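Local coordinates for protein Syntaxin1 (Monosiga brevicollis, PDB 2XHE) that probably acts as a SNAP receptor (SNARE) of the syntaxin family, binding other SNARE proteins in membrane transport, at residues 100-103 with 104-107; 144-147 with 148-152; 219-222 with 223-226; 230-233 with 234-238. All blocks are in the same frame, centred on the assembly; numbering follows the deposited sequence.

Interaction 1: residues 100-103 with 104-107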
# COMPACT_ATOMS: atom_id res chain seq x y z
N LEU B 100 24.07 -9.44 24.32
CA LEU B 100 22.66 -9.23 24.06
C LEU B 100 22.27 -9.78 22.69
O LEU B 100 21.21 -10.40 22.53
CB LEU B 100 22.33 -7.74 24.13
CG LEU B 100 22.13 -7.20 25.55
CD1 LEU B 100 21.91 -5.71 25.55
CD2 LEU B 100 20.96 -7.91 26.16
N GLY B 101 23.13 -9.56 21.70
CA GLY B 101 22.96 -10.13 20.38
C GLY B 101 22.82 -11.65 20.39
O GLY B 101 21.85 -12.19 19.85
N ASN B 102 23.77 -12.34 21.00
CA ASN B 102 23.75 -13.80 21.04
C ASN B 102 22.54 -14.38 21.74
O ASN B 102 22.04 -15.44 21.37
CB ASN B 102 25.05 -14.35 21.63
CG ASN B 102 26.24 -14.14 20.71
OD1 ASN B 102 27.25 -13.56 21.11
ND2 ASN B 102 26.11 -14.59 19.47
N LYS B 103 22.05 -13.69 22.77
CA LYS B 103 20.87 -14.17 23.47
C LYS B 103 19.68 -14.08 22.52
O LYS B 103 18.94 -15.04 22.35
CB LYS B 103 20.62 -13.36 24.75
CG LYS B 103 20.36 -14.22 26.01
CD LYS B 103 19.04 -14.96 25.95
CE LYS B 103 19.17 -16.40 26.45
NZ LYS B 103 19.45 -16.49 27.92
N ILE B 104 19.52 -12.91 21.90
CA ILE B 104 18.46 -12.69 20.92
C ILE B 104 18.49 -13.77 19.85
O ILE B 104 17.45 -14.32 19.47
CB ILE B 104 18.58 -11.31 20.24
CG1 ILE B 104 18.02 -10.21 21.14
CG2 ILE B 104 17.84 -11.32 18.92
CD1 ILE B 104 18.60 -8.84 20.86
N ARG B 105 19.69 -14.08 19.37
CA ARG B 105 19.83 -15.08 18.33
C ARG B 105 19.44 -16.47 18.84
O ARG B 105 18.84 -17.27 18.11
CB ARG B 105 21.22 -15.07 17.68
CG ARG B 105 21.43 -16.24 16.74
CD ARG B 105 22.33 -15.88 15.58
NE ARG B 105 23.60 -15.33 16.02
CZ ARG B 105 24.75 -15.55 15.40
NH1 ARG B 105 24.79 -16.32 14.31
NH2 ARG B 105 25.87 -15.01 15.87
N ALA B 106 19.77 -16.75 20.09
CA ALA B 106 19.47 -18.06 20.65
C ALA B 106 17.99 -18.19 21.00
O ALA B 106 17.41 -19.27 20.86
CB ALA B 106 20.35 -18.33 21.85
N ASP B 107 17.39 -17.10 21.45
CA ASP B 107 15.96 -17.10 21.73
C ASP B 107 15.19 -17.27 20.43
O ASP B 107 14.21 -18.01 20.38
CB ASP B 107 15.52 -15.83 22.49
CG ASP B 107 15.87 -15.86 23.98
OD1 ASP B 107 16.00 -16.95 24.56
OD2 ASP B 107 16.02 -14.76 24.57
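The amide of Asn102 and the guanidinium of Arg105 lie side by side and point the same way, their planes 22° apart, three residues along one helix. This is a loose approach, and the guanidinium takes its firm partners elsewhere: NH1 forms salt bridges with Asp235 and Glu231. Arg105 gets there because its CG stands opposite the backbone N (chi1 172°), after which the chain bends twice. The other flat group, the carboxylate of Asp107, meets the aliphatic part of Lys103, which slants across it: CD of Lys103 is 3.3 Å from OD2 of Asp107, and CE is 3.7 Å from OD1. The ammonium itself stays back, with Lys103 NZ 4.8 Å from Asp107 OD1, and Arg52 and Arg49 of helix 44-72 supply the salt bridges to the acid. An asparagine in place of Asp107 would probably leave those two arginines without their counter-charge and weaken the tie between the helices. On the buried side, CD1 of Ile104 folds back to 3.5 Å from Leu100 O, and both residues pack on Asn56. The backbone keeps the turn regular, as in the bond from Asp107 N to Lys103 O (2.7 Å). With Ile104 and Leu100 toward helix 44-72 and the Asp107 carboxylate tied to that helix by its arginines, the turn belongs to the antiparallel three-helix bundle of the syntaxin N-terminal region.

Interaction 2: residues 144-147 with 148-152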
# COMPACT_ATOMS: atom_id res chain seq x y z
N SER B 144 12.64 -11.15 14.12
CA SER B 144 13.82 -11.44 13.34
C SER B 144 14.14 -10.26 12.43
O SER B 144 15.29 -9.85 12.30
CB SER B 144 13.63 -12.71 12.54
OG SER B 144 13.39 -13.80 13.41
N ARG B 145 13.10 -9.71 11.81
CA ARG B 145 13.29 -8.53 10.98
C ARG B 145 13.77 -7.37 11.84
O ARG B 145 14.82 -6.80 11.56
CB ARG B 145 12.01 -8.17 10.19
CG ARG B 145 11.70 -9.12 9.02
CD ARG B 145 10.57 -8.61 8.09
NE ARG B 145 9.24 -8.66 8.72
CZ ARG B 145 8.57 -9.79 8.99
NH1 ARG B 145 9.10 -10.98 8.70
NH2 ARG B 145 7.37 -9.72 9.57
N LYS B 146 13.01 -7.03 12.88
CA LYS B 146 13.42 -5.96 13.80
C LYS B 146 14.88 -6.13 14.20
O LYS B 146 15.64 -5.16 14.21
CB LYS B 146 12.50 -5.89 15.03
CG LYS B 146 12.69 -4.66 15.93
CD LYS B 146 12.32 -3.35 15.23
CE LYS B 146 13.56 -2.59 14.74
NZ LYS B 146 13.22 -1.41 13.88
N PHE B 147 15.29 -7.37 14.49
CA PHE B 147 16.67 -7.67 14.85
C PHE B 147 17.73 -7.37 13.76
O PHE B 147 18.71 -6.67 14.03
CB PHE B 147 16.81 -9.11 15.36
CG PHE B 147 18.19 -9.43 15.86
CD1 PHE B 147 18.81 -8.60 16.77
CD2 PHE B 147 18.86 -10.55 15.42
CE1 PHE B 147 20.08 -8.88 17.23
CE2 PHE B 147 20.13 -10.84 15.88
CZ PHE B 147 20.74 -10.00 16.78
N VAL B 148 17.53 -7.90 12.55
CA VAL B 148 18.46 -7.67 11.43
C VAL B 148 18.59 -6.17 11.13
O VAL B 148 19.68 -5.68 10.81
CB VAL B 148 18.04 -8.47 10.14
CG1 VAL B 148 18.84 -8.04 8.89
CG2 VAL B 148 18.18 -9.98 10.35
N LYS B 149 17.48 -5.45 11.26
CA LYS B 149 17.48 -4.02 10.99
C LYS B 149 18.26 -3.23 12.03
O LYS B 149 18.95 -2.28 11.69
CB LYS B 149 16.05 -3.48 10.87
CG LYS B 149 15.95 -1.97 10.65
CD LYS B 149 14.50 -1.48 10.69
CE LYS B 149 13.70 -1.90 9.45
NZ LYS B 149 13.18 -3.30 9.47
N VAL B 150 18.15 -3.62 13.31
CA VAL B 150 18.91 -2.97 14.38
C VAL B 150 20.38 -3.27 14.23
O VAL B 150 21.21 -2.37 14.35
CB VAL B 150 18.47 -3.40 15.82
CG1 VAL B 150 19.34 -2.72 16.85
CG2 VAL B 150 17.03 -3.03 16.09
N MET B 151 20.69 -4.53 13.98
CA MET B 151 22.09 -4.92 13.86
C MET B 151 22.72 -4.28 12.64
O MET B 151 23.93 -4.08 12.58
CB MET B 151 22.23 -6.43 13.80
CG MET B 151 21.84 -7.10 15.12
SD MET B 151 22.52 -6.26 16.58
CE MET B 151 24.11 -7.09 16.73
N THR B 152 21.90 -3.94 11.66
CA THR B 152 22.41 -3.34 10.45
C THR B 152 22.86 -1.93 10.79
O THR B 152 23.82 -1.42 10.21
CB THR B 152 21.37 -3.33 9.33
OG1 THR B 152 21.11 -4.68 8.93
CG2 THR B 152 21.86 -2.54 8.13
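Phe147 reaches along its helix toward Met151, and its ring carries most of the side-chain contact. CB, the first atom out, sits close against the next peptide, and chi1 of -174° swings CG away from the backbone N, to the carbonyl side, which brings the ring alongside the following turn. There CD1 faces the CG methylene of Met151. One atom further, CE1 makes the nearest approach, 3.3 Å from the same CG, with Met151 SD at 3.6 Å. CZ, at the tip, lies 3.5 Å from Met151 CG. The methylene of Met151 thus covers one face of the ring, while the sulfur stands 4.6 Å from the ring centroid and 52° off the normal, an oblique Met-aromatic contact. Helix 131-171 is one of the three long helices of the syntaxin N-terminal bundle, and this pair occupies its inner side: Phe147 packs on Ile104 of helix 80-116, and Met151 on Leu229, Met232 and Phe233 of helix 214-237. Round the helix, Lys146 bends forward, and its CE reaches to 3.7 Å from Val150 CG2; both residues rest on Ile57 of helix 44-72. Lys149 runs at an angle to Lys146, its CD being 3.4 Å from Lys146 NZ, while the two ammonium nitrogens stand 4.8 Å apart. These like charges probably repel mildly. At the far end, the hydroxyl of Thr152 donates to Val148 O at 2.6 Å, and so holds the side chain against its own helix.

Interaction 3: residues 219-222 with 223-226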
# COMPACT_ATOMS: atom_id res chain seq x y z
N ILE B 219 41.50 -1.16 15.10
CA ILE B 219 40.96 -1.46 13.78
C ILE B 219 40.56 -2.93 13.66
O ILE B 219 39.50 -3.25 13.12
CB ILE B 219 41.94 -1.08 12.64
CG1 ILE B 219 41.67 0.35 12.14
CG2 ILE B 219 41.84 -2.05 11.47
CD1 ILE B 219 41.65 1.38 13.23
N GLN B 220 41.41 -3.82 14.16
CA GLN B 220 41.13 -5.25 14.08
C GLN B 220 39.99 -5.65 15.03
O GLN B 220 39.45 -6.75 14.92
CB GLN B 220 42.39 -6.05 14.37
CG GLN B 220 42.92 -5.86 15.78
CD GLN B 220 44.31 -6.43 15.98
OE1 GLN B 220 45.06 -6.64 15.01
NE2 GLN B 220 44.68 -6.69 17.23
N GLN B 221 39.65 -4.77 15.96
CA GLN B 221 38.46 -4.97 16.79
C GLN B 221 37.23 -4.83 15.90
O GLN B 221 36.44 -5.77 15.74
CB GLN B 221 38.40 -3.97 17.94
CG GLN B 221 38.99 -4.45 19.27
CD GLN B 221 37.99 -5.21 20.13
OE1 GLN B 221 37.50 -6.28 19.75
NE2 GLN B 221 37.69 -4.67 21.31
N LEU B 222 37.09 -3.65 15.30
CA LEU B 222 36.01 -3.37 14.36
C LEU B 222 35.92 -4.44 13.27
O LEU B 222 34.88 -4.59 12.64
CB LEU B 222 36.23 -2.00 13.72
CG LEU B 222 36.37 -0.87 14.72
CD1 LEU B 222 36.38 0.46 14.01
CD2 LEU B 222 35.23 -0.92 15.72
N GLU B 223 37.00 -5.18 13.07
CA GLU B 223 37.05 -6.20 12.03
C GLU B 223 36.44 -7.53 12.46
O GLU B 223 35.75 -8.18 11.68
CB GLU B 223 38.48 -6.40 11.53
CG GLU B 223 38.88 -5.48 10.39
CD GLU B 223 38.22 -5.84 9.07
OE1 GLU B 223 37.09 -6.39 9.08
OE2 GLU B 223 38.83 -5.56 8.02
N ARG B 224 36.71 -7.96 13.69
CA ARG B 224 36.07 -9.18 14.19
C ARG B 224 34.65 -8.85 14.65
O ARG B 224 33.84 -9.74 14.90
CB ARG B 224 36.89 -9.88 15.28
CG ARG B 224 37.45 -8.98 16.36
CD ARG B 224 38.14 -9.80 17.44
NE ARG B 224 39.03 -9.00 18.27
CZ ARG B 224 40.27 -8.66 17.92
NH1 ARG B 224 40.75 -9.06 16.75
NH2 ARG B 224 41.02 -7.92 18.73
N SER B 225 34.36 -7.56 14.74
CA SER B 225 32.99 -7.11 14.95
C SER B 225 32.23 -7.34 13.64
O SER B 225 31.24 -8.07 13.61
CB SER B 225 32.95 -5.64 15.35
OG SER B 225 31.73 -5.33 16.01
N LEU B 226 32.70 -6.72 12.56
CA LEU B 226 32.10 -6.90 11.24
C LEU B 226 31.98 -8.38 10.86
O LEU B 226 31.03 -8.78 10.19
CB LEU B 226 32.89 -6.13 10.18
CG LEU B 226 32.90 -4.61 10.38
CD1 LEU B 226 33.94 -3.97 9.49
CD2 LEU B 226 31.52 -4.01 10.12
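Arg224 turns back along its helix and lays its guanidinium beside two glutamines of the preceding turn. Its CG is lodged between the backbone N and the carbonyl carbon (chi1 46°), and from there the chain runs extended to NE, so that the flat head ends over the start of the turn. One face of the guanidinium looks onto the backbone, with Gln221 CA 4.2 Å above the plane and over its centre. The amide of Gln220 runs alongside in the same direction, but its plane is turned 53° from that of the guanidinium, and the nearest side-chain approach, Gln220 CG to Arg224 NH1, is 4.0 Å. Gln221 is set aslant to the arginine instead, with planes 30° apart and Gln221 OE1 3.5 Å from Arg224 NE. NH1 also passes 3.2 Å from Gln220 O, at an angle too poor for a hydrogen bond; that carbonyl is taken by Arg224 N, which donates from above its plane. The inward side has another character. Leu222 packs on Met94 of helix 80-116 and on Gln158 and Lys162 of helix 131-171, while Leu226 N bonds to Leu222 O at 3.0 Å. Glu223 turns its carboxylate away from the preceding turn to a salt bridge with Lys162, and Ser225 shares a hydrogen bond with Gln158. The arginine's head thus lies over the Gln221 backbone beside two amides, whose dipoles probably help to hold it, whereas the salt bridge and the serine's hydrogen bond tie helix 214-237 to helix 131-171.

Interaction 4: residues 230-233 with 234-238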
# COMPACT_ATOMS: atom_id res chain seq x y z
N HIS B 230 28.59 -10.23 10.10
CA HIS B 230 28.48 -10.97 8.84
C HIS B 230 28.03 -12.40 9.06
O HIS B 230 27.07 -12.86 8.44
CB HIS B 230 29.81 -10.97 8.09
CG HIS B 230 29.77 -11.76 6.82
ND1 HIS B 230 29.62 -11.17 5.58
CD2 HIS B 230 29.83 -13.09 6.60
CE1 HIS B 230 29.61 -12.11 4.65
NE2 HIS B 230 29.73 -13.29 5.25
N GLU B 231 28.72 -13.12 9.94
CA GLU B 231 28.35 -14.48 10.25
C GLU B 231 26.89 -14.51 10.65
O GLU B 231 26.14 -15.40 10.24
CB GLU B 231 29.21 -15.04 11.38
CG GLU B 231 28.85 -16.46 11.80
CD GLU B 231 28.83 -16.64 13.30
OE1 GLU B 231 29.89 -16.98 13.88
OE2 GLU B 231 27.75 -16.44 13.91
N MET B 232 26.48 -13.54 11.46
CA MET B 232 25.11 -13.50 11.97
C MET B 232 24.11 -13.24 10.83
O MET B 232 23.18 -14.02 10.61
CB MET B 232 24.98 -12.44 13.06
CG MET B 232 23.60 -12.36 13.70
SD MET B 232 22.43 -11.36 12.75
CE MET B 232 23.19 -9.74 12.86
N PHE B 233 24.33 -12.14 10.12
CA PHE B 233 23.49 -11.80 8.99
C PHE B 233 23.35 -12.98 8.04
O PHE B 233 22.28 -13.19 7.46
CB PHE B 233 24.07 -10.59 8.24
CG PHE B 233 23.91 -9.28 8.96
CD1 PHE B 233 22.68 -8.90 9.49
CD2 PHE B 233 24.98 -8.42 9.09
CE1 PHE B 233 22.53 -7.69 10.13
CE2 PHE B 233 24.84 -7.21 9.72
CZ PHE B 233 23.61 -6.85 10.25
N THR B 234 24.41 -13.76 7.90
CA THR B 234 24.37 -14.88 6.97
C THR B 234 23.28 -15.90 7.31
O THR B 234 22.37 -16.13 6.51
CB THR B 234 25.74 -15.57 6.83
OG1 THR B 234 26.71 -14.62 6.35
CG2 THR B 234 25.64 -16.71 5.84
N ASP B 235 23.36 -16.51 8.48
CA ASP B 235 22.34 -17.49 8.85
C ASP B 235 21.03 -16.83 9.28
O ASP B 235 20.04 -17.52 9.51
CB ASP B 235 22.84 -18.48 9.91
CG ASP B 235 22.87 -17.89 11.30
OD1 ASP B 235 23.83 -17.15 11.61
OD2 ASP B 235 21.94 -18.17 12.09
N MET B 236 21.00 -15.50 9.37
CA MET B 236 19.74 -14.80 9.63
C MET B 236 18.97 -14.62 8.33
O MET B 236 17.74 -14.64 8.32
CB MET B 236 19.95 -13.45 10.32
CG MET B 236 20.28 -13.51 11.83
SD MET B 236 19.16 -14.44 12.94
CE MET B 236 17.55 -13.84 12.39
N SER B 237 19.71 -14.44 7.24
CA SER B 237 19.10 -14.28 5.92
C SER B 237 18.51 -15.60 5.47
O SER B 237 17.33 -15.68 5.20
CB SER B 237 20.13 -13.78 4.91
OG SER B 237 20.63 -12.51 5.29
N THR B 238 19.34 -16.63 5.40
CA THR B 238 18.84 -17.93 4.96
C THR B 238 17.78 -18.46 5.93
O THR B 238 17.11 -19.47 5.65
CB THR B 238 19.99 -18.96 4.82
OG1 THR B 238 20.19 -19.63 6.07
CG2 THR B 238 21.28 -18.26 4.37
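Met232 and Met236, one turn apart, lie on the buried side of a turn near the end of helix 214-237, which packs against helices 80-116 and 131-171 in a four-helix arrangement consistent with the closed form of syntaxins. The two chains cross obliquely, SD of Met232 lying 3.2 Å from CG of Met236, and Met232 CE sits 3.4 Å above the plane of the Phe233 ring, offset toward its rim. All three residues are buried, and Met151 and Leu108 cover them from the neighbouring helices. The solvent side is polar, with Glu231 exposed on it. Glu231 OE2 and Asp235 OD1 stand 4.6 Å apart, like charges that Arg105 bridges by a salt link to each, which probably offsets their repulsion. Round the helix, His230 and Thr234 are partly covered by the other protein, whose backbone packs on His230; Thr234 OG1 is 3.5 Å from His230 CD2. A valine in place of Thr234 would probably leave His230 O with the amide of the next turn as its one donor within this contact. As modelled, two donors grip that oxygen: Thr234 N at 2.9 Å, and Thr234 OG1 at 2.8 Å, standing above the carbonyl plane.

Overall arrangement
Interactions 1, 2 and 4 are neighbouring turns on three helices that face one another across the bundle, with centres 11 to 13 Å apart. Packing joins 1 to 2, where Ile104 CG2 lies 3.6 Å from Phe147 CD1. Charge joins 1 to 4: Arg105 NH1 is 3.0 Å from Asp235 OD1 and 3.0 Å from Glu231 OE2. Between 2 and 4 the contact is packing, mostly of apolar groups, with Met151 CB 3.6 Å from Met232 CE. Interaction 3 stands apart, about 17 Å from interaction 4 between centres on the same helix, and touches neither 1 nor 2. This places part of the T-SNARE homology region against the N-terminal helices, consistent with a closed syntaxin.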